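Local coordinates for protein CofB (Escherichia coli, PDB 5AX6) that serves as the minor pilin of the CFA/III type IVb pilus of enterotoxigenic E. coli, forms a homotrimer and probably takes part in pilus assembly, at residues 56-61 with 125-130; 399-404 with 451-456. All coordinates share one frame; numbering follows the deposited sequence.

Interaction 1: residues 56-61 with 125-130; sequences NRTTNK and RIDFVA
Two backbone hydrogen bonds tie Thr58 to the strand 125-130. Thr58 N gives to Phe128 O at 2.9 Å, and Ala130 N gives to Thr58 O, also at 2.9 Å. They make a single beta bridge between Thr58 and Val129; the pairing stops there, while Asn60 and Lys61 still lie against Val129 and Ala130. Phe128 O also receives a CA-H...O contact from Arg57 CA.

The side-chain polar contacts fan out from this bridge. Thr58 OG1, placed between the backbone N and the carbonyl carbon (chi1 65°), is hydrogen-bonded to Asn60 OD1 at 2.9 Å, which ties Thr58 to the inverse gamma turn centred on Asn60. One water joins Asn60 ND2 to Asp127 OD2, and another lies between Asn60 OD1 and the same carboxylate oxygen. Asp127 is gripped side-on by Arg125, NE meeting OD1 on its syn lone pair at 2.9 Å and NH2 meeting OD2. Arg57 NH1 bonds Asn56 O within the guanidinium plane, while its NH2 reaches Leu45 O and Ser137 O.

Van der Waals contact fills in around these bonds. Arg57 CB lies 3.7 Å from Ala130 CB, and the aliphatic chain, bent at chi2 (-70°), brings Arg57 CD to 3.4 Å from Phe128 O. The side chains of Thr58 and Asp127 cross at about a right angle, CG2 of the threonine against CB of the aspartate, and Val129 CG1 packs on Lys61 CA at 3.8 Å.

Within the pilin domain, the long loop between strands 37-42 and 75-76 thus packs on strand 121-130 near its C-terminal end. That strand runs antiparallel between 75-76 and 139-148, and Phe128 turns to helix 4-25, touching Ile21 and Val25.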
ATOM      1  N   ASN A  56     -33.287   8.650 -28.666  1.00 17.10           N
ATOM      2  CA  ASN A  56     -32.904   9.439 -29.835  1.00 18.77           C
ATOM      3  C   ASN A  56     -31.514   9.061 -30.341  1.00 21.91           C
ATOM      4  O   ASN A  56     -30.563   9.053 -29.568  1.00 19.65           O
ATOM      5  CB  ASN A  56     -32.928  10.938 -29.516  1.00 18.71           C
ATOM      6  CG  ASN A  56     -34.322  11.466 -29.286  1.00 20.32           C
ATOM      7  OD1 ASN A  56     -35.201  10.751 -28.800  1.00 19.50           O
ATOM      8  ND2 ASN A  56     -34.538  12.724 -29.647  1.00 18.16           N
ATOM      9  N   ARG A  57     -31.400   8.768 -31.635  1.00 19.32           N
ATOM     10  CA  ARG A  57     -30.095   8.525 -32.270  1.00 19.66           C
ATOM     11  C   ARG A  57     -30.015   9.174 -33.634  1.00 17.66           C
ATOM     12  O   ARG A  57     -31.000   9.205 -34.370  1.00 17.91           O
ATOM     13  CB  ARG A  57     -29.818   7.025 -32.457  1.00 17.10           C
ATOM     14  CG  ARG A  57     -29.805   6.223 -31.171  1.00 21.21           C
ATOM     15  CD  ARG A  57     -28.594   6.553 -30.335  1.00 17.31           C
ATOM     16  NE  ARG A  57     -28.523   5.592 -29.250  1.00 19.11           N
ATOM     17  CZ  ARG A  57     -29.226   5.695 -28.126  1.00 19.88           C
ATOM     18  NH1 ARG A  57     -30.023   6.742 -27.927  1.00 19.26           N
ATOM     19  NH2 ARG A  57     -29.126   4.751 -27.201  1.00 20.37           N
ATOM     20  N   THR A  58     -28.829   9.648 -33.987  1.00 17.74           N
ATOM     21  CA  THR A  58     -28.549   9.983 -35.372  1.00 18.71           C
ATOM     22  C   THR A  58     -27.713   8.846 -35.969  1.00 20.69           C
ATOM     23  O   THR A  58     -27.211   7.990 -35.240  1.00 21.03           O
ATOM     24  CB  THR A  58     -27.830  11.331 -35.494  1.00 21.28           C
ATOM     25  OG1 THR A  58     -26.539  11.243 -34.875  1.00 19.51           O
ATOM     26  CG2 THR A  58     -28.653  12.430 -34.787  1.00 20.08           C
ATOM     27  N   THR A  59     -27.563   8.819 -37.288  1.00 17.65           N
ATOM     28  CA  THR A  59     -26.887   7.676 -37.907  1.00 22.12           C
ATOM     29  C   THR A  59     -25.690   8.088 -38.756  1.00 22.87           C
ATOM     30  O   THR A  59     -25.167   7.282 -39.538  1.00 28.00           O
ATOM     31  CB  THR A  59     -27.859   6.862 -38.780  1.00 30.68           C
ATOM     32  OG1 THR A  59     -28.397   7.711 -39.794  1.00 31.10           O
ATOM     33  CG2 THR A  59     -28.994   6.310 -37.935  1.00 36.73           C
ATOM     34  N   ASN A  60     -25.240   9.326 -38.595  1.00 21.52           N
ATOM     35  CA  ASN A  60     -24.090   9.808 -39.362  1.00 22.76           C
ATOM     36  C   ASN A  60     -22.753   9.368 -38.750  1.00 23.20           C
ATOM     37  O   ASN A  60     -22.029  10.166 -38.147  1.00 22.64           O
ATOM     38  CB  ASN A  60     -24.138  11.337 -39.513  1.00 21.62           C
ATOM     39  CG  ASN A  60     -24.331  12.069 -38.184  1.00 19.75           C
ATOM     40  OD1 ASN A  60     -25.077  11.622 -37.313  1.00 21.21           O
ATOM     41  ND2 ASN A  60     -23.663  13.203 -38.041  1.00 17.50           N
ATOM     42  N   LYS A  61     -22.416   8.090 -38.923  1.00 23.23           N
ATOM     43  CA  LYS A  61     -21.173   7.551 -38.353  1.00 27.49           C
ATOM     44  C   LYS A  61     -19.937   8.180 -38.981  1.00 21.80           C
ATOM     45  O   LYS A  61     -18.916   8.356 -38.322  1.00 25.60           O
ATOM     46  CB  LYS A  61     -21.109   6.032 -38.523  1.00 27.10           C
ATOM     47  CG  LYS A  61     -22.256   5.275 -37.904  1.00 28.01           C
ATOM     48  CD  LYS A  61     -22.015   3.788 -38.081  1.00 39.08           C
ATOM     49  CE  LYS A  61     -23.178   2.969 -37.595  1.00 47.95           C
ATOM     50  NZ  LYS A  61     -22.872   1.519 -37.750  1.00 54.94           N
ATOM     51  N   ARG A 125     -27.706  21.775 -29.494  1.00 18.48           N
ATOM     52  CA  ARG A 125     -28.195  20.495 -29.953  1.00 18.85           C
ATOM     53  C   ARG A 125     -27.136  19.436 -29.713  1.00 16.24           C
ATOM     54  O   ARG A 125     -25.936  19.727 -29.746  1.00 19.71           O
ATOM     55  CB  ARG A 125     -28.555  20.595 -31.440  1.00 21.46           C
ATOM     56  CG  ARG A 125     -28.597  19.297 -32.184  1.00 20.36           C
ATOM     57  CD  ARG A 125     -28.953  19.557 -33.641  1.00 20.05           C
ATOM     58  NE  ARG A 125     -28.570  18.432 -34.484  1.00 18.87           N
ATOM     59  CZ  ARG A 125     -28.829  18.360 -35.780  1.00 24.10           C
ATOM     60  NH1 ARG A 125     -29.489  19.348 -36.376  1.00 19.25           N
ATOM     61  NH2 ARG A 125     -28.442  17.296 -36.470  1.00 20.80           N
ATOM     62  N   ILE A 126     -27.599  18.222 -29.439  1.00 19.07           N
ATOM     63  CA  ILE A 126     -26.728  17.082 -29.183  1.00 18.68           C
ATOM     64  C   ILE A 126     -27.148  15.930 -30.067  1.00 19.42           C
ATOM     65  O   ILE A 126     -28.344  15.640 -30.190  1.00 21.50           O
ATOM     66  CB  ILE A 126     -26.774  16.653 -27.705  1.00 15.45           C
ATOM     67  CG1 ILE A 126     -26.300  17.804 -26.813  1.00 19.40           C
ATOM     68  CG2 ILE A 126     -25.928  15.398 -27.473  1.00 16.79           C
ATOM     69  CD1 ILE A 126     -26.585  17.580 -25.320  1.00 22.38           C
ATOM     70  N   ASP A 127     -26.169  15.291 -30.710  1.00 17.92           N
ATOM     71  CA  ASP A 127     -26.422  14.135 -31.564  1.00 18.53           C
ATOM     72  C   ASP A 127     -25.748  12.903 -30.968  1.00 17.15           C
ATOM     73  O   ASP A 127     -24.528  12.887 -30.861  1.00 18.27           O
ATOM     74  CB  ASP A 127     -25.876  14.352 -32.997  1.00 19.66           C
ATOM     75  CG  ASP A 127     -26.597  15.466 -33.763  1.00 26.51           C
ATOM     76  OD1 ASP A 127     -27.478  16.134 -33.183  1.00 22.57           O
ATOM     77  OD2 ASP A 127     -26.258  15.687 -34.957  1.00 26.08           O
ATOM     78  N   PHE A 128     -26.535  11.893 -30.596  1.00 15.33           N
ATOM     79  CA  PHE A 128     -26.015  10.597 -30.146  1.00 17.18           C
ATOM     80  C   PHE A 128     -25.895   9.686 -31.362  1.00 17.97           C
ATOM     81  O   PHE A 128     -26.900   9.134 -31.822  1.00 18.18           O
ATOM     82  CB  PHE A 128     -26.934   9.928 -29.116  1.00 16.45           C
ATOM     83  CG  PHE A 128     -26.962  10.599 -27.766  1.00 18.90           C
ATOM     84  CD1 PHE A 128     -25.895  11.355 -27.316  1.00 20.30           C
ATOM     85  CD2 PHE A 128     -28.063  10.440 -26.938  1.00 19.64           C
ATOM     86  CE1 PHE A 128     -25.934  11.964 -26.056  1.00 19.85           C
ATOM     87  CE2 PHE A 128     -28.106  11.041 -25.684  1.00 20.82           C
ATOM     88  CZ  PHE A 128     -27.044  11.802 -25.251  1.00 16.80           C
ATOM     89  N   VAL A 129     -24.683   9.535 -31.885  1.00 14.66           N
ATOM     90  CA  VAL A 129     -24.479   8.764 -33.116  1.00 19.20           C
ATOM     91  C   VAL A 129     -24.499   7.257 -32.834  1.00 19.75           C
ATOM     92  O   VAL A 129     -23.644   6.748 -32.112  1.00 20.27           O
ATOM     93  CB  VAL A 129     -23.153   9.167 -33.790  1.00 17.93           C
ATOM     94  CG1 VAL A 129     -22.927   8.374 -35.079  1.00 20.58           C
ATOM     95  CG2 VAL A 129     -23.142  10.678 -34.079  1.00 21.36           C
ATOM     96  N   ALA A 130     -25.482   6.554 -33.392  1.00 18.22           N
ATOM     97  CA  ALA A 130     -25.676   5.129 -33.096  1.00 19.23           C
ATOM     98  C   ALA A 130     -24.728   4.251 -33.877  1.00 31.19           C
ATOM     99  O   ALA A 130     -24.451   4.514 -35.047  1.00 26.09           O
ATOM    100  CB  ALA A 130     -27.097   4.713 -33.378  1.00 24.37           C
TER
HETATM  101  O   HOH W   1     -29.403  11.935 -30.549  1.00 20.35           O
HETATM  102  O   HOH W   2     -26.772  14.121 -37.103  1.00 19.69           O
HETATM  103  O   HOH W   3     -23.725  15.380 -36.110  1.00 21.58           O

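Interaction 2: residues 399-404 with 451-456; sequences PRLSAS and SKWYIT
Pro399 meets the indole of Trp453 at its six-membered ring: Pro399 CB stands 3.9 Å from Trp453 CZ2, and Pro399 O approaches Trp453 CH2 at 3.6 Å, at the ring edge and near its plane. At Arg400 the backbone does the touching, Arg400 C lying 3.6 Å from Trp453 CZ2. Arg400 CB is directed away from the tryptophan strand, and beyond it NE bonds Gln491 OE1 and NH1 bonds Glu489 O.

Leu401 carries most of the contact. Its CB sits over the six-membered ring of Trp453, 3.6 Å from the centroid and only 7° off the ring normal, a CH-pi contact. With CG anti to the backbone N (chi1 -176°), the branch runs on across the same indole face toward the pyrrole ring, and Leu401 CD1 comes to 3.5 Å from Trp453 CG. Leucine and indole lie alongside one another, each running toward the other's strand. Leu401 CD2 meets Ile455 CG1 tip to tip at 4.0 Å. Farther along, Ser404 OG bonds Asn481 OD1 of the second subunit.

The axes of segments 399-404 and 452-456 approach to 9.4 Å, their directions 17° apart, in two different sheets packed face to face in the C-terminal domain. Leu383 and Val446 also line Leu401. An alanine in place of Trp453 would probably open a gap beneath Leu401 and leave Gln386 OE1 without its indole N-H partner.

Dispersion and CH-pi contact therefore hold this interface, without hydrogen bonds between the two segments. The one polar group of the indole, NE1, is satisfied by Gln386 OE1; Gln386 NE2 bonds Arg400 O, linking both segments through one amide.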
ATOM      1  N   PRO A 399      24.248  10.818  19.649  1.00 19.94           N
ATOM      2  CA  PRO A 399      24.364   9.602  20.469  1.00 16.41           C
ATOM      3  C   PRO A 399      24.328   9.945  21.949  1.00 22.53           C
ATOM      4  O   PRO A 399      24.897  10.956  22.357  1.00 20.03           O
ATOM      5  CB  PRO A 399      25.725   9.017  20.069  1.00 20.85           C
ATOM      6  CG  PRO A 399      26.465  10.151  19.429  1.00 25.30           C
ATOM      7  CD  PRO A 399      25.442  11.063  18.822  1.00 23.22           C
ATOM      8  N   ARG A 400      23.654   9.111  22.736  1.00 17.78           N
ATOM      9  CA  ARG A 400      23.471   9.365  24.153  1.00 18.07           C
ATOM     10  C   ARG A 400      23.845   8.122  24.933  1.00 15.50           C
ATOM     11  O   ARG A 400      23.704   7.003  24.438  1.00 15.25           O
ATOM     12  CB  ARG A 400      22.017   9.757  24.450  1.00 18.84           C
ATOM     13  CG  ARG A 400      21.530  11.045  23.747  1.00 18.48           C
ATOM     14  CD  ARG A 400      22.219  12.292  24.308  1.00 19.47           C
ATOM     15  NE  ARG A 400      22.143  12.270  25.764  1.00 19.55           N
ATOM     16  CZ  ARG A 400      21.094  12.681  26.470  1.00 18.38           C
ATOM     17  NH1 ARG A 400      20.028  13.199  25.865  1.00 17.84           N
ATOM     18  NH2 ARG A 400      21.119  12.585  27.792  1.00 17.99           N
ATOM     19  N   LEU A 401      24.304   8.312  26.161  1.00 17.57           N
ATOM     20  CA  LEU A 401      24.577   7.183  27.034  1.00 17.09           C
ATOM     21  C   LEU A 401      24.391   7.629  28.476  1.00 15.77           C
ATOM     22  O   LEU A 401      24.818   8.712  28.853  1.00 18.02           O
ATOM     23  CB  LEU A 401      25.996   6.632  26.800  1.00 18.34           C
ATOM     24  CG  LEU A 401      26.402   5.381  27.587  1.00 17.72           C
ATOM     25  CD1 LEU A 401      27.446   4.556  26.840  1.00 20.70           C
ATOM     26  CD2 LEU A 401      26.904   5.710  28.998  1.00 17.14           C
ATOM     27  N   SER A 402      23.716   6.797  29.265  1.00 18.35           N
ATOM     28  CA  SER A 402      23.601   7.012  30.705  1.00 18.04           C
ATOM     29  C   SER A 402      23.953   5.728  31.430  1.00 15.65           C
ATOM     30  O   SER A 402      23.969   4.653  30.829  1.00 18.05           O
ATOM     31  CB  SER A 402      22.192   7.463  31.095  1.00 22.79           C
ATOM     32  OG  SER A 402      22.093   8.874  31.036  1.00 32.40           O
ATOM     33  N   ALA A 403      24.263   5.844  32.715  1.00 17.33           N
ATOM     34  CA  ALA A 403      24.588   4.683  33.545  1.00 17.33           C
ATOM     35  C   ALA A 403      23.860   4.808  34.886  1.00 16.94           C
ATOM     36  O   ALA A 403      23.920   5.856  35.519  1.00 21.32           O
ATOM     37  CB  ALA A 403      26.102   4.573  33.760  1.00 20.17           C
ATOM     38  N   SER A 404      23.137   3.761  35.284  1.00 15.40           N
ATOM     39  CA  SER A 404      22.444   3.731  36.575  1.00 18.81           C
ATOM     40  C   SER A 404      23.043   2.622  37.429  1.00 18.47           C
ATOM     41  O   SER A 404      23.446   1.588  36.897  1.00 17.83           O
ATOM     42  CB  SER A 404      20.941   3.497  36.394  1.00 18.55           C
ATOM     43  OG  SER A 404      20.368   4.466  35.533  1.00 26.60           O
ATOM     44  N   SER A 451      34.553   8.636  18.528  1.00 27.22           N
ATOM     45  CA  SER A 451      34.280   7.220  18.261  1.00 34.22           C
ATOM     46  C   SER A 451      34.073   6.315  19.488  1.00 26.51           C
ATOM     47  O   SER A 451      33.561   5.204  19.349  1.00 21.45           O
ATOM     48  CB  SER A 451      35.413   6.637  17.402  1.00 35.02           C
ATOM     49  OG  SER A 451      36.632   6.638  18.117  1.00 41.05           O
ATOM     50  N   LYS A 452      34.457   6.766  20.681  1.00 24.50           N
ATOM     51  CA  LYS A 452      34.338   5.917  21.866  1.00 24.10           C
ATOM     52  C   LYS A 452      33.546   6.573  23.003  1.00 24.82           C
ATOM     53  O   LYS A 452      33.583   7.790  23.169  1.00 23.64           O
ATOM     54  CB  LYS A 452      35.721   5.526  22.403  1.00 29.65           C
ATOM     55  CG  LYS A 452      36.625   4.807  21.404  1.00 32.08           C
ATOM     56  CD  LYS A 452      36.130   3.389  21.114  1.00 29.95           C
ATOM     57  CE  LYS A 452      37.147   2.602  20.287  1.00 35.78           C
ATOM     58  NZ  LYS A 452      36.795   1.149  20.185  1.00 32.28           N
ATOM     59  N   TRP A 453      32.835   5.746  23.770  1.00 20.21           N
ATOM     60  CA  TRP A 453      32.309   6.133  25.083  1.00 20.79           C
ATOM     61  C   TRP A 453      33.246   5.650  26.167  1.00 18.94           C
ATOM     62  O   TRP A 453      33.674   4.504  26.136  1.00 22.96           O
ATOM     63  CB  TRP A 453      30.934   5.516  25.378  1.00 16.26           C
ATOM     64  CG  TRP A 453      29.759   6.024  24.591  1.00 16.85           C
ATOM     65  CD1 TRP A 453      29.078   5.342  23.632  1.00 19.57           C
ATOM     66  CD2 TRP A 453      29.097   7.284  24.738  1.00 21.48           C
ATOM     67  NE1 TRP A 453      28.047   6.104  23.149  1.00 19.78           N
ATOM     68  CE2 TRP A 453      28.029   7.303  23.819  1.00 20.37           C
ATOM     69  CE3 TRP A 453      29.293   8.400  25.565  1.00 16.51           C
ATOM     70  CZ2 TRP A 453      27.165   8.392  23.686  1.00 18.17           C
ATOM     71  CZ3 TRP A 453      28.447   9.486  25.426  1.00 18.13           C
ATOM     72  CH2 TRP A 453      27.391   9.477  24.492  1.00 17.63           C
ATOM     73  N   TYR A 454      33.523   6.499  27.152  1.00 20.44           N
ATOM     74  CA  TYR A 454      34.304   6.079  28.308  1.00 18.45           C
ATOM     75  C   TYR A 454      33.502   6.217  29.579  1.00 18.10           C
ATOM     76  O   TYR A 454      33.050   7.306  29.902  1.00 21.47           O
ATOM     77  CB  TYR A 454      35.581   6.905  28.438  1.00 19.75           C
ATOM     78  CG  TYR A 454      36.431   6.897  27.193  1.00 21.23           C
ATOM     79  CD1 TYR A 454      37.338   5.871  26.955  1.00 24.43           C
ATOM     80  CD2 TYR A 454      36.322   7.914  26.259  1.00 25.95           C
ATOM     81  CE1 TYR A 454      38.123   5.867  25.800  1.00 23.16           C
ATOM     82  CE2 TYR A 454      37.104   7.917  25.109  1.00 30.47           C
ATOM     83  CZ  TYR A 454      37.999   6.892  24.895  1.00 28.42           C
ATOM     84  OH  TYR A 454      38.777   6.904  23.759  1.00 29.70           O
ATOM     85  N   ILE A 455      33.340   5.116  30.304  1.00 17.21           N
ATOM     86  CA  ILE A 455      32.610   5.156  31.557  1.00 19.79           C
ATOM     87  C   ILE A 455      33.567   4.789  32.668  1.00 16.77           C
ATOM     88  O   ILE A 455      34.199   3.729  32.631  1.00 19.80           O
ATOM     89  CB  ILE A 455      31.391   4.200  31.579  1.00 17.86           C
ATOM     90  CG1 ILE A 455      30.438   4.504  30.414  1.00 22.01           C
ATOM     91  CG2 ILE A 455      30.621   4.383  32.875  1.00 17.75           C
ATOM     92  CD1 ILE A 455      30.576   3.583  29.213  1.00 31.08           C
ATOM     93  N   THR A 456      33.685   5.679  33.651  1.00 16.69           N
ATOM     94  CA  THR A 456      34.600   5.455  34.764  1.00 19.23           C
ATOM     95  C   THR A 456      33.919   5.826  36.057  1.00 20.15           C
ATOM     96  O   THR A 456      32.868   6.461  36.044  1.00 20.03           O
ATOM     97  CB  THR A 456      35.879   6.281  34.630  1.00 20.28           C
ATOM     98  OG1 THR A 456      35.526   7.674  34.560  1.00 22.27           O
ATOM     99  CG2 THR A 456      36.638   5.874  33.380  1.00 19.71           C
TER

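How the interactions relate
Interactions 1 and 2 lie on opposite sides of the chain's centre, nearest atoms about 68 Å apart, and share no strand or sheet: 56-61 with 125-130 belongs to the pilin domain, 399-404 with 451-456 to the C-terminal domain. Both are largely buried, though interaction 1 reaches the surface at Lys61. In interaction 1 a loop meets a strand through backbone bonds, waters and a carboxylate held by an arginine. Interaction 2 joins two sheets across their facing sides, so apolar side chains replace main-chain pairing. No other subunit touches the segments of interaction 1, whereas those of interaction 2 border both partners in the trimer.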